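Local coordinates for phosphatidylethanolamine-binding protein (Plasmodium vivax, PDB 2GZQ) that probably binds phosphatidylethanolamine or related phospholipid head groups and carries an unusual left-handed helical turn, at residues F82-D87 / V170-C175; F28-V33 / S177-I182. All coordinates share one frame; numbering follows the deposited sequence. Where two conformers were deposited one is given.

Contact 1: residues F82-D87 / V170-C175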
loop_
_atom_site.group_PDB
_atom_site.type_symbol
_atom_site.label_atom_id
_atom_site.label_comp_id
_atom_site.label_asym_id
_atom_site.label_seq_id
_atom_site.Cartn_x
_atom_site.Cartn_y
_atom_site.Cartn_z
ATOM N N PHE A 82 -0.963 -1.356 -3.099
ATOM C CA PHE A 82 0.210 -0.517 -3.021
ATOM C C PHE A 82 0.641 -0.456 -1.555
ATOM O O PHE A 82 -0.220 -0.261 -0.675
ATOM C CB PHE A 82 -0.097 0.928 -3.465
ATOM C CG PHE A 82 -0.533 1.091 -4.898
ATOM C CD1 PHE A 82 0.033 0.381 -5.930
ATOM C CD2 PHE A 82 -1.526 2.001 -5.235
ATOM C CE1 PHE A 82 -0.380 0.587 -7.233
ATOM C CE2 PHE A 82 -1.900 2.202 -6.515
ATOM C CZ PHE A 82 -1.361 1.496 -7.516
HETATM N N MSE A 83 1.935 -0.551 -1.282
HETATM C CA MSE A 83 2.451 -0.192 -0.004
HETATM C C MSE A 83 3.322 1.050 -0.145
HETATM O O MSE A 83 4.191 1.110 -1.029
HETATM C CB MSE A 83 3.257 -1.357 0.471
HETATM C CG MSE A 83 3.894 -1.152 1.767
HETATM SE SE MSE A 83 5.208 -2.494 1.854
HETATM C CE MSE A 83 6.069 -1.963 3.505
ATOM N N ILE A 84 3.058 2.042 0.704
ATOM C CA ILE A 84 3.688 3.349 0.617
ATOM C C ILE A 84 4.186 3.834 1.967
ATOM O O ILE A 84 3.693 3.433 3.018
ATOM C CB ILE A 84 2.777 4.425 0.011
ATOM C CG1 ILE A 84 1.529 4.590 0.852
ATOM C CG2 ILE A 84 2.434 4.098 -1.420
ATOM C CD1 ILE A 84 0.830 5.889 0.641
ATOM N N ASP A 85 5.128 4.763 1.917
ATOM C CA ASP A 85 5.487 5.603 3.054
ATOM C C ASP A 85 5.159 7.053 2.719
ATOM O O ASP A 85 5.864 7.664 1.912
ATOM C CB ASP A 85 6.970 5.440 3.372
ATOM C CG ASP A 85 7.390 6.198 4.621
ATOM O OD1 ASP A 85 8.602 6.180 4.949
ATOM O OD2 ASP A 85 6.497 6.789 5.265
ATOM N N PRO A 86 4.099 7.606 3.306
ATOM C CA PRO A 86 3.778 9.001 3.100
ATOM C C PRO A 86 4.687 9.943 3.884
ATOM O O PRO A 86 4.621 11.151 3.713
ATOM C CB PRO A 86 2.327 9.105 3.599
ATOM C CG PRO A 86 2.275 8.052 4.703
ATOM C CD PRO A 86 3.184 6.951 4.261
ATOM N N ASP A 87 5.532 9.395 4.734
ATOM C CA ASP A 87 6.356 10.157 5.655
ATOM C C ASP A 87 7.833 10.031 5.319
ATOM O O ASP A 87 8.699 9.898 6.184
ATOM C CB ASP A 87 6.052 9.665 7.052
ATOM C CG ASP A 87 4.595 9.908 7.437
ATOM O OD1 ASP A 87 4.068 10.977 7.072
ATOM O OD2 ASP A 87 3.979 9.043 8.106
ATOM N N VAL A 170 10.387 7.392 -5.373
ATOM C CA VAL A 170 10.133 8.669 -4.733
ATOM C C VAL A 170 8.980 9.365 -5.444
ATOM O O VAL A 170 8.896 9.340 -6.688
ATOM C CB VAL A 170 11.431 9.514 -4.763
ATOM C CG1 VAL A 170 11.223 10.896 -4.199
ATOM C CG2 VAL A 170 12.556 8.776 -4.015
ATOM N N LYS A 171 8.070 9.971 -4.673
ATOM C CA LYS A 171 6.916 10.666 -5.286
ATOM C C LYS A 171 6.175 9.745 -6.264
ATOM O O LYS A 171 5.733 10.146 -7.351
ATOM C CB LYS A 171 7.332 11.980 -5.962
ATOM C CG LYS A 171 7.832 13.044 -5.028
ATOM C CD LYS A 171 8.282 14.296 -5.806
ATOM C CE LYS A 171 8.990 15.298 -4.958
ATOM N NZ LYS A 171 9.444 16.423 -5.833
ATOM N N PHE A 172 6.028 8.491 -5.861
ATOM C CA PHE A 172 5.224 7.493 -6.536
ATOM C C PHE A 172 5.481 7.479 -8.044
ATOM O O PHE A 172 4.604 7.735 -8.862
ATOM C CB PHE A 172 3.740 7.611 -6.179
ATOM C CG PHE A 172 3.005 6.305 -6.238
ATOM C CD1 PHE A 172 2.725 5.689 -7.443
ATOM C CD2 PHE A 172 2.655 5.639 -5.078
ATOM C CE1 PHE A 172 2.061 4.471 -7.486
ATOM C CE2 PHE A 172 2.008 4.400 -5.123
ATOM C CZ PHE A 172 1.706 3.823 -6.323
ATOM N N ASN A 173 6.718 7.196 -8.400
ATOM C CA ASN A 173 7.118 7.130 -9.804
ATOM C C ASN A 173 6.787 8.381 -10.556
ATOM O O ASN A 173 6.369 8.358 -11.706
ATOM C CB ASN A 173 6.536 5.926 -10.527
ATOM C CG ASN A 173 7.261 5.666 -11.826
ATOM O OD1 ASN A 173 8.462 5.892 -11.883
ATOM N ND2 ASN A 173 6.529 5.276 -12.905
ATOM N N ASN A 174 7.009 9.510 -9.906
ATOM C CA ASN A 174 6.731 10.836 -10.464
ATOM C C ASN A 174 5.247 11.030 -10.790
ATOM O O ASN A 174 4.914 11.804 -11.701
ATOM C CB ASN A 174 7.591 11.098 -11.718
ATOM C CG ASN A 174 9.058 11.326 -11.396
ATOM O OD1 ASN A 174 9.937 10.835 -12.097
ATOM N ND2 ASN A 174 9.312 12.032 -10.317
ATOM N N CYS A 175 4.366 10.343 -10.060
ATOM C CA CYS A 175 2.931 10.635 -10.107
ATOM C C CYS A 175 2.414 11.192 -8.777
ATOM O O CYS A 175 1.189 11.353 -8.586
ATOM C CB CYS A 175 2.129 9.401 -10.496
ATOM S SG CYS A 175 2.588 8.720 -12.098
#

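Contact 2: residues F28-V33 / S177-I182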
loop_
_atom_site.group_PDB
_atom_site.type_symbol
_atom_site.label_atom_id
_atom_site.label_comp_id
_atom_site.label_asym_id
_atom_site.label_seq_id
_atom_site.Cartn_x
_atom_site.Cartn_y
_atom_site.Cartn_z
ATOM N N PHE A 28 -5.195 10.018 1.946
ATOM C CA PHE A 28 -6.434 10.162 1.208
ATOM C C PHE A 28 -6.953 11.578 1.430
ATOM O O PHE A 28 -7.206 11.970 2.581
ATOM C CB PHE A 28 -7.496 9.210 1.759
ATOM C CG PHE A 28 -7.161 7.753 1.672
ATOM C CD1 PHE A 28 -6.620 7.172 0.549
ATOM C CD2 PHE A 28 -7.460 6.945 2.741
ATOM C CE1 PHE A 28 -6.380 5.800 0.499
ATOM C CE2 PHE A 28 -7.194 5.583 2.696
ATOM C CZ PHE A 28 -6.654 5.034 1.564
ATOM N N PRO A 29 -7.077 12.394 0.383
ATOM C CA PRO A 29 -7.348 13.811 0.640
ATOM C C PRO A 29 -8.717 14.115 1.201
ATOM O O PRO A 29 -8.904 15.199 1.751
ATOM C CB PRO A 29 -7.149 14.481 -0.722
ATOM C CG PRO A 29 -6.446 13.501 -1.565
ATOM C CD PRO A 29 -6.831 12.131 -1.040
ATOM N N ASP A 30 -9.661 13.193 1.117
ATOM C CA ASP A 30 -10.988 13.449 1.709
ATOM C C ASP A 30 -11.668 12.176 2.234
ATOM O O ASP A 30 -11.140 11.073 2.164
ATOM C CB ASP A 30 -11.908 14.186 0.734
ATOM C CG ASP A 30 -12.263 13.362 -0.476
ATOM O OD1 ASP A 30 -12.673 12.188 -0.326
ATOM O OD2 ASP A 30 -12.149 13.899 -1.597
ATOM N N GLU A 31 -12.866 12.355 2.748
ATOM C CA GLU A 31 -13.492 11.376 3.597
ATOM C C GLU A 31 -14.354 10.413 2.805
ATOM O O GLU A 31 -15.066 9.609 3.397
ATOM C CB GLU A 31 -14.401 12.119 4.574
ATOM C CG GLU A 31 -15.499 12.905 3.860
ATOM C CD GLU A 31 -15.847 14.208 4.555
ATOM O OE1 GLU A 31 -15.448 14.375 5.730
ATOM O OE2 GLU A 31 -16.523 15.058 3.926
ATOM N N ASN A 32 -14.364 10.525 1.476
ATOM C CA ASN A 32 -15.287 9.741 0.679
ATOM C C ASN A 32 -14.781 8.382 0.201
ATOM O O ASN A 32 -15.296 7.803 -0.745
ATOM C CB ASN A 32 -15.836 10.569 -0.480
ATOM C CG ASN A 32 -16.662 11.729 -0.011
ATOM O OD1 ASN A 32 -17.422 11.616 0.947
ATOM N ND2 ASN A 32 -16.515 12.848 -0.678
ATOM N N VAL A 33 -13.836 7.822 0.920
ATOM C CA VAL A 33 -13.348 6.487 0.585
ATOM C C VAL A 33 -14.264 5.416 1.164
ATOM O O VAL A 33 -14.774 5.580 2.263
ATOM C CB VAL A 33 -11.920 6.286 1.082
ATOM C CG1 VAL A 33 -10.989 7.193 0.304
ATOM C CG2 VAL A 33 -11.799 6.565 2.569
ATOM N N SER A 177 1.412 10.701 -5.725
ATOM C CA SER A 177 0.761 9.946 -4.669
ATOM C C SER A 177 0.045 8.718 -5.180
ATOM O O SER A 177 -0.386 8.681 -6.345
ATOM C CB SER A 177 -0.239 10.814 -3.923
ATOM O OG SER A 177 -1.345 11.142 -4.724
ATOM N N ALA A 178 -0.107 7.741 -4.295
ATOM C CA ALA A 178 -0.921 6.577 -4.591
ATOM C C ALA A 178 -2.345 6.993 -4.950
ATOM O O ALA A 178 -2.912 6.498 -5.904
ATOM C CB ALA A 178 -0.933 5.651 -3.424
ATOM N N TYR A 179 -2.924 7.903 -4.175
ATOM C CA TYR A 179 -4.288 8.325 -4.423
ATOM C C TYR A 179 -4.398 8.897 -5.846
ATOM O O TYR A 179 -5.357 8.632 -6.573
ATOM C CB TYR A 179 -4.700 9.370 -3.378
ATOM C CG TYR A 179 -6.127 9.835 -3.589
ATOM C CD1 TYR A 179 -6.414 10.978 -4.323
ATOM C CD2 TYR A 179 -7.200 9.086 -3.112
ATOM C CE1 TYR A 179 -7.708 11.370 -4.554
ATOM C CE2 TYR A 179 -8.499 9.489 -3.328
ATOM C CZ TYR A 179 -8.740 10.620 -4.058
ATOM O OH TYR A 179 -10.020 11.068 -4.281
ATOM N N ASN A 180 -3.410 9.703 -6.241
ATOM C CA ASN A 180 -3.453 10.275 -7.588
ATOM C C ASN A 180 -3.479 9.176 -8.665
ATOM O O ASN A 180 -4.265 9.234 -9.612
ATOM C CB ASN A 180 -2.303 11.246 -7.801
ATOM C CG ASN A 180 -2.437 12.022 -9.087
ATOM O OD1 ASN A 180 -3.520 12.497 -9.420
ATOM N ND2 ASN A 180 -1.335 12.203 -9.810
ATOM N N VAL A 181 -2.609 8.193 -8.518
ATOM C CA VAL A 181 -2.588 7.074 -9.447
ATOM C C VAL A 181 -3.906 6.320 -9.505
ATOM O O VAL A 181 -4.412 6.021 -10.573
ATOM C CB VAL A 181 -1.431 6.128 -9.139
ATOM C CG1 VAL A 181 -1.523 4.863 -9.971
ATOM C CG2 VAL A 181 -0.099 6.835 -9.400
ATOM N N ILE A 182 -4.502 6.091 -8.346
ATOM C CA ILE A 182 -5.759 5.401 -8.274
ATOM C C ILE A 182 -6.852 6.173 -8.999
ATOM O O ILE A 182 -7.581 5.639 -9.839
ATOM C CB ILE A 182 -6.094 5.142 -6.799
ATOM C CG1 ILE A 182 -5.139 4.090 -6.235
ATOM C CG2 ILE A 182 -7.590 4.760 -6.595
ATOM C CD1 ILE A 182 -5.095 4.051 -4.720
HETATM O O HOH W 1 -11.727 10.421 -2.309
HETATM O O HOH W 2 -10.530 13.439 -3.662
#

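Contact 1: residues F82-D87 / V170-C175
F172 points the edge of its ring at the face of F82. This is a T-shaped (edge-to-face) pair. The two ring centroids lie 5.0 Å apart, and the planes meet at 74°. F172 CZ is the atom that touches. It stands 3.7 Å above the F82 plane, over the ring centre. All six F82 ring carbons are therefore at similar distances from it, and the nearest, F82 CG, is at 3.8 Å from F172 CZ.

The same F172 ring meets I84 with its neighbouring edge atom. I84 CG2 lies near the plane of the F172 ring, 3.7 Å from F172 CE2. F82 and I84 are two residues apart on one strand, and both direct their CB toward the 170-175 segment. M83, between them, points the other way. F172 CG is turned away from the backbone N (chi1 -151°). This sends the ring out toward the strand, where the F172 side chain crosses those of F82 and I84 at about a right angle. The contact is purely apolar, and all three residues are buried. A178 and V181 of helix 178-184 also pack on F172.

At the end of the strand, D85 OD2 accepts from D87 N at 2.8 Å and closes an Asx turn. The donor comes from well above the carboxylate plane. D85 also bonds to H138, and D87 forms a salt bridge with R139. D85, P86 and D87 begin the DPDxP signature of the family, which in relatives lines an anion-binding pocket.

K171 to N174 all have positive phi and psi, so this short turn is left-handed. F172 seats it on the central strand 77-85, which leads directly into the signature loop of the phosphatidylethanolamine-binding protein fold.

Contact 2: residues F28-V33 / S177-I182
D30 OD1 is gripped by two donors, a backbone N-H of its own loop and a water that leads to Y179. N32 N donates to D30 OD1 at 3.0 Å, with a fairly straight N-H...O angle of 164°. This bond arrives on the anti side, somewhat out of the carboxylate plane. It makes an Asx turn, and it helps fix the rotation of the carboxylate. The first water donates to D30 OD1 at 2.8 Å and also bonds to Y179 OH, 2.7 Å away. A second water donates to D30 OD2, but its link to Y179 OH is too short to be sound and stays doubtful. D30 OD2 and Y179 OH themselves stay 4.4 Å apart, so the polar link runs through water, most soundly through the first.

The rest of the contact is apolar. P29 CD sits over one face of the Y179 ring, 3.4 Å from its centroid and 10° off the normal. P29 was modelled in two conformers, so the exact fit of this CH-pi contact is less certain. F28 CD1 approaches Y179 CD2 at 4.2 Å. Y179 CG lies anti to the backbone N (chi1 -180°), which carries the ring off the helix to the loop. The F28 ring also forms an edge-to-face pair with F192 and packs on I143, so it faces the sheet.

S177 is the N-cap of helix 178-184: its OG accepts from N180 N at 2.9 Å. The tyrosine thus sits in the first turn of a capped helix.

One side chain joins loop and helix in two ways. The ring face of Y179 takes apolar P29, while its hydroxyl reaches D30 through water, consistent with a contact only partly buried.

How the contacts relate
Contact 1 belongs to the core, and every residue that touches in it is buried. Contact 2 lies nearer the surface, with waters and an exposed proline. Their chemistry follows: contact 1 is aromatic and aliphatic only, whereas contact 2 adds a water-mediated polar link. Each uses one aromatic residue from one of two successive helices, 171-174 and 178-184. Contact 1 joins the first to strand 77-85, and contact 2 joins the second to the loop before strand 39-42. The two contacts also touch directly. C175 packs on V181, and C175 O probably accepts a hydrogen bond from N180 ND2. Along the chain, contact 1 is nested inside contact 2.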